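PDB 4MDY: periplasmic binding protein from Mycobacterium smegmatis, which probably binds an iron-containing solute outside the membrane and delivers it to an ABC transporter. Local coordinates for residues A[56-61]-A[271-276]; A[160-165]-A[281-286]. All blocks are in the same frame, centred on the assembly; numbering follows the deposited sequence.

Interaction 1: residues A[56-61]-A[271-276]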
loop_
_atom_site.group_PDB
_atom_site.type_symbol
_atom_site.label_atom_id
_atom_site.label_comp_id
_atom_site.label_asym_id
_atom_site.label_seq_id
_atom_site.Cartn_x
_atom_site.Cartn_y
_atom_site.Cartn_z
ATOM N N ASP A 56 4.003 -1.307 12.781
ATOM C CA ASP A 56 3.840 -2.590 12.113
ATOM C C ASP A 56 2.415 -2.722 11.590
ATOM O O ASP A 56 1.476 -2.189 12.182
ATOM C CB ASP A 56 4.161 -3.740 13.086
ATOM C CG ASP A 56 4.514 -5.041 12.379
ATOM O OD1 ASP A 56 4.743 -5.048 11.155
ATOM O OD2 ASP A 56 4.570 -6.077 13.058
ATOM N N TRP A 57 2.265 -3.411 10.468
ATOM C CA TRP A 57 0.954 -3.689 9.889
ATOM C C TRP A 57 0.718 -5.202 9.822
ATOM O O TRP A 57 -0.133 -5.727 10.537
ATOM C CB TRP A 57 0.839 -3.012 8.515
ATOM C CG TRP A 57 -0.463 -3.215 7.810
ATOM C CD1 TRP A 57 -1.635 -3.688 8.340
ATOM C CD2 TRP A 57 -0.738 -2.915 6.440
ATOM N NE1 TRP A 57 -2.612 -3.719 7.372
ATOM C CE2 TRP A 57 -2.087 -3.252 6.197
ATOM C CE3 TRP A 57 0.032 -2.407 5.388
ATOM C CZ2 TRP A 57 -2.684 -3.095 4.943
ATOM C CZ3 TRP A 57 -0.562 -2.251 4.145
ATOM C CH2 TRP A 57 -1.906 -2.590 3.935
ATOM N N PHE A 58 1.462 -5.900 8.971
ATOM C CA PHE A 58 1.380 -7.366 8.901
ATOM C C PHE A 58 2.648 -7.982 8.320
ATOM O O PHE A 58 3.543 -7.264 7.869
ATOM C CB PHE A 58 0.155 -7.803 8.084
ATOM C CG PHE A 58 0.294 -7.581 6.597
ATOM C CD1 PHE A 58 0.143 -6.311 6.054
ATOM C CD2 PHE A 58 0.552 -8.646 5.739
ATOM C CE1 PHE A 58 0.265 -6.103 4.685
ATOM C CE2 PHE A 58 0.673 -8.447 4.370
ATOM C CZ PHE A 58 0.530 -7.172 3.843
ATOM N N GLY A 59 2.715 -9.315 8.351
ATOM C CA GLY A 59 3.800 -10.070 7.728
ATOM C C GLY A 59 4.988 -10.425 8.609
ATOM O O GLY A 59 5.882 -11.144 8.170
ATOM N N GLY A 60 5.015 -9.919 9.840
ATOM C CA GLY A 60 6.105 -10.207 10.777
ATOM C C GLY A 60 7.490 -9.888 10.248
ATOM O O GLY A 60 8.431 -10.649 10.462
ATOM N N GLU A 61 7.616 -8.766 9.545
ATOM C CA GLU A 61 8.893 -8.350 8.981
ATOM C C GLU A 61 9.708 -7.634 10.050
ATOM O O GLU A 61 9.137 -7.002 10.932
ATOM C CB GLU A 61 8.669 -7.411 7.797
ATOM C CG GLU A 61 7.845 -8.027 6.676
ATOM C CD GLU A 61 8.579 -9.125 5.923
ATOM O OE1 GLU A 61 9.824 -9.073 5.846
ATOM O OE2 GLU A 61 7.908 -10.041 5.396
ATOM N N ILE A 271 1.896 -5.090 -3.249
ATOM C CA ILE A 271 0.593 -4.561 -3.678
ATOM C C ILE A 271 -0.122 -3.826 -2.537
ATOM O O ILE A 271 -0.640 -2.725 -2.730
ATOM C CB ILE A 271 -0.305 -5.683 -4.229
ATOM C CG1 ILE A 271 0.286 -6.226 -5.529
ATOM C CG2 ILE A 271 -1.730 -5.188 -4.460
ATOM C CD1 ILE A 271 -0.242 -7.587 -5.934
ATOM N N ALA A 272 -0.130 -4.436 -1.354
ATOM C CA ALA A 272 -0.766 -3.859 -0.175
ATOM C C ALA A 272 -0.168 -2.517 0.210
ATOM O O ALA A 272 -0.900 -1.573 0.490
ATOM C CB ALA A 272 -0.669 -4.817 1.004
ATOM N N PHE A 273 1.157 -2.433 0.227
ATOM C CA PHE A 273 1.833 -1.203 0.629
ATOM C C PHE A 273 1.688 -0.074 -0.393
ATOM O O PHE A 273 1.639 1.102 -0.012
ATOM C CB PHE A 273 3.303 -1.471 0.915
ATOM C CG PHE A 273 3.573 -1.797 2.349
ATOM C CD1 PHE A 273 3.204 -3.030 2.874
ATOM C CD2 PHE A 273 4.180 -0.866 3.180
ATOM C CE1 PHE A 273 3.446 -3.328 4.209
ATOM C CE2 PHE A 273 4.414 -1.158 4.509
ATOM C CZ PHE A 273 4.047 -2.389 5.020
ATOM N N ALA A 274 1.627 -0.426 -1.674
ATOM C CA ALA A 274 1.379 0.557 -2.736
ATOM C C ALA A 274 2.203 1.830 -2.511
ATOM O O ALA A 274 1.663 2.934 -2.442
ATOM C CB ALA A 274 -0.105 0.884 -2.792
ATOM N N SER A 275 3.512 1.658 -2.374
ATOM C CA SER A 275 4.402 2.740 -1.980
ATOM C C SER A 275 5.425 3.059 -3.069
ATOM O O SER A 275 5.564 2.306 -4.029
ATOM C CB SER A 275 5.122 2.346 -0.691
ATOM O OG SER A 275 6.256 1.560 -0.967
ATOM N N PRO A 276 6.157 4.178 -2.921
ATOM C CA PRO A 276 7.235 4.500 -3.868
ATOM C C PRO A 276 8.314 3.416 -3.973
ATOM O O PRO A 276 8.979 3.297 -5.001
ATOM C CB PRO A 276 7.830 5.782 -3.290
ATOM C CG PRO A 276 6.698 6.421 -2.572
ATOM C CD PRO A 276 5.893 5.296 -1.993
#
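Two aromatic residues from the loop after strand 53-55 close on the last turn of helix 265-273, and the tight part of the meeting is mostly ring and methyl surface, with one backbone carbonyl at the indole edge. Trp57 has CG anti to its backbone N (chi1 -180°), which extends the indole toward the helix. Its CE3 lies over one face of the Phe273 ring, 3.7 Å from Phe273 CE1; the side chains reach toward each other tip to tip, their planes obliquely inclined at 49°. The far rim of the indole reaches Ala272, where Trp57 CH2 is 3.9 Å from Ala272 CB and 3.7 Å from Ala272 O, the oxygen lying near the ring plane at the edge. Phe58, with CG in the crowded position between N and carbonyl carbon (chi1 73°), adds CZ at 3.9 Å from the same methyl, while its CD1 sits 3.5 Å above the indole plane. A small alanine suits a point where two large rings converge. Trp66 meets both phenylalanines. The loose side is the turn at Gly59 and exposed Gly60, whose positive phi angles suit glycine; there Gly59 O accepts from Lys265 NZ. A PEG, probably from the crystallisation liquor, lies beside Phe58, consistent with a cleft between the lobes. The contact depends on shape complementarity and dispersion, not on a directed bond between the two segments.

Interaction 2: residues A[160-165]-A[281-286]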
loop_
_atom_site.group_PDB
_atom_site.type_symbol
_atom_site.label_atom_id
_atom_site.label_comp_id
_atom_site.label_asym_id
_atom_site.label_seq_id
_atom_site.Cartn_x
_atom_site.Cartn_y
_atom_site.Cartn_z
ATOM N N ASP A 160 6.007 5.689 -14.720
ATOM C CA ASP A 160 6.788 5.278 -15.889
ATOM C C ASP A 160 7.048 3.773 -15.937
ATOM O O ASP A 160 7.012 3.182 -17.010
ATOM C CB ASP A 160 8.125 6.027 -15.945
ATOM C CG ASP A 160 7.962 7.509 -16.269
ATOM O OD1 ASP A 160 6.864 7.936 -16.694
ATOM O OD2 ASP A 160 8.947 8.255 -16.097
ATOM N N ARG A 161 7.321 3.158 -14.791
ATOM C CA ARG A 161 7.465 1.694 -14.735
ATOM C C ARG A 161 6.224 0.978 -15.269
ATOM O O ARG A 161 6.339 0.070 -16.089
ATOM C CB ARG A 161 7.757 1.206 -13.311
ATOM C CG ARG A 161 9.152 1.525 -12.783
ATOM C CD ARG A 161 10.275 0.902 -13.605
ATOM N NE ARG A 161 10.165 -0.558 -13.722
ATOM C CZ ARG A 161 10.530 -1.434 -12.784
ATOM N NH1 ARG A 161 11.039 -1.034 -11.619
ATOM N NH2 ARG A 161 10.380 -2.734 -13.015
ATOM N N PHE A 162 5.038 1.385 -14.820
ATOM C CA PHE A 162 3.796 0.755 -15.282
ATOM C C PHE A 162 3.493 1.054 -16.758
ATOM O O PHE A 162 3.017 0.178 -17.481
ATOM C CB PHE A 162 2.623 1.137 -14.374
ATOM C CG PHE A 162 2.773 0.634 -12.964
ATOM C CD1 PHE A 162 3.032 -0.716 -12.715
ATOM C CD2 PHE A 162 2.673 1.496 -11.887
ATOM C CE1 PHE A 162 3.183 -1.189 -11.419
ATOM C CE2 PHE A 162 2.819 1.026 -10.591
ATOM C CZ PHE A 162 3.077 -0.315 -10.355
ATOM N N THR A 163 3.780 2.278 -17.197
ATOM C CA THR A 163 3.686 2.647 -18.620
ATOM C C THR A 163 4.575 1.739 -19.473
ATOM O O THR A 163 4.182 1.317 -20.555
ATOM C CB THR A 163 4.101 4.118 -18.844
ATOM O OG1 THR A 163 3.052 4.983 -18.390
ATOM C CG2 THR A 163 4.373 4.413 -20.328
ATOM N N THR A 164 5.770 1.445 -18.974
ATOM C CA THR A 164 6.714 0.588 -19.678
ATOM C C THR A 164 6.213 -0.862 -19.742
ATOM O O THR A 164 6.441 -1.547 -20.739
ATOM C CB THR A 164 8.111 0.647 -19.025
ATOM O OG1 THR A 164 8.644 1.966 -19.175
ATOM C CG2 THR A 164 9.067 -0.337 -19.668
ATOM N N VAL A 165 5.536 -1.322 -18.689
ATOM C CA VAL A 165 4.950 -2.670 -18.682
ATOM C C VAL A 165 3.944 -2.802 -19.830
ATOM O O VAL A 165 3.928 -3.806 -20.548
ATOM C CB VAL A 165 4.260 -3.005 -17.340
ATOM C CG1 VAL A 165 3.468 -4.303 -17.447
ATOM C CG2 VAL A 165 5.288 -3.114 -16.220
ATOM N N VAL A 281 8.541 -3.230 -7.109
ATOM C CA VAL A 281 8.506 -4.694 -6.940
ATOM C C VAL A 281 7.315 -5.306 -7.693
ATOM O O VAL A 281 7.437 -6.373 -8.303
ATOM C CB VAL A 281 8.449 -5.093 -5.449
ATOM C CG1 VAL A 281 8.228 -6.594 -5.287
ATOM C CG2 VAL A 281 9.718 -4.655 -4.737
ATOM N N VAL A 282 6.173 -4.620 -7.660
ATOM C CA VAL A 282 4.986 -5.051 -8.398
ATOM C C VAL A 282 5.266 -5.005 -9.901
ATOM O O VAL A 282 4.930 -5.948 -10.621
ATOM C CB VAL A 282 3.746 -4.193 -8.046
ATOM C CG1 VAL A 282 2.530 -4.618 -8.862
ATOM C CG2 VAL A 282 3.443 -4.257 -6.549
ATOM N N ALA A 283 5.898 -3.929 -10.369
ATOM C CA ALA A 283 6.216 -3.795 -11.795
ATOM C C ALA A 283 7.232 -4.854 -12.253
ATOM O O ALA A 283 7.230 -5.251 -13.416
ATOM C CB ALA A 283 6.716 -2.392 -12.110
ATOM N N ASP A 284 8.087 -5.316 -11.345
ATOM C CA ASP A 284 9.035 -6.388 -11.666
ATOM C C ASP A 284 8.352 -7.747 -11.725
ATOM O O ASP A 284 8.512 -8.479 -12.702
ATOM C CB ASP A 284 10.171 -6.460 -10.640
ATOM C CG ASP A 284 11.290 -5.486 -10.928
ATOM O OD1 ASP A 284 11.388 -4.991 -12.071
ATOM O OD2 ASP A 284 12.088 -5.221 -10.008
ATOM N N GLN A 285 7.602 -8.083 -10.676
ATOM C CA GLN A 285 7.182 -9.474 -10.448
ATOM C C GLN A 285 5.804 -9.845 -11.010
ATOM O O GLN A 285 5.569 -11.009 -11.348
ATOM C CB GLN A 285 7.232 -9.804 -8.956
ATOM C CG GLN A 285 8.621 -9.658 -8.353
ATOM C CD GLN A 285 8.733 -10.209 -6.937
ATOM O OE1 GLN A 285 7.914 -11.021 -6.498
ATOM N NE2 GLN A 285 9.774 -9.782 -6.219
ATOM N N LEU A 286 4.891 -8.884 -11.103
ATOM C CA LEU A 286 3.542 -9.192 -11.581
ATOM C C LEU A 286 3.458 -9.415 -13.090
ATOM O O LEU A 286 2.745 -10.321 -13.522
ATOM C CB LEU A 286 2.522 -8.127 -11.139
ATOM C CG LEU A 286 1.045 -8.416 -11.476
ATOM C CD1 LEU A 286 0.583 -9.777 -10.964
ATOM C CD2 LEU A 286 0.151 -7.317 -10.926
#
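Helix 148-168 is the long helix that, in the two-lobed fold of this family of solute-binding proteins, runs as a rigid connection between the lobes, and here it packs against the C-terminal helix 279-294. The axes of the two short segments run nearly parallel, 19° apart and 9.7 Å at their closest. Alanine at position 283 suits so intimate an approach: the CA atoms of Phe162 and Ala283 come within 6.2 Å, and the single methyl fits among three side chains of the opposing helix. Phe162 leans across from the buried side with CE1 3.8 Å from Ala283 CB, and its ring edge also faces Val282 CG1. Outside the two segments, Tyr279 meets the Phe162 ring edge-to-face and Met204 also touches it. Val165, whose CG2 is 4.0 Å from Ala283 O, adds a compact branched surface a turn further along. On the outer side the contact becomes ionic. Arg161 is long enough to span the gap, and bends at chi2 and chi3 (-61° and -57°) to bring its guanidinium to Ala283, so that the methyl lies against one face of the flat cation, offset toward its rim. With carbon over that face, the NH2 edge is turned toward an acid. Asp284, an exposed residue that also touches a crystal neighbour, supplies it. Near the surface this pairing probably keeps both groups charged and gives the otherwise apolar interface a specific partner. The bond leaves Arg161 close to its guanidinium plane but meets the carboxylate from above: Arg161 NH2 donates to Asp284 OD1 at 2.6 Å.

The four segments alternate along the chain: 56-61, then 160-165, then 271-276 and 281-286, so the two contacts cross in sequence. Their centres lie about 18 Å apart, interaction 1 nearer the middle of the molecule and interaction 2 farther out. They are joined through consecutive helices: 265-273 carries one half of interaction 1, 279-294 one half of interaction 2, and Ile271 N packs on Val282 CG2 at 3.7 Å. The end of the chain is thereby tied both to an early loop and to the long helix 148-168, a linkage consistent with this fold, whose lobes are joined by that helix and face each other across a solute-binding cleft.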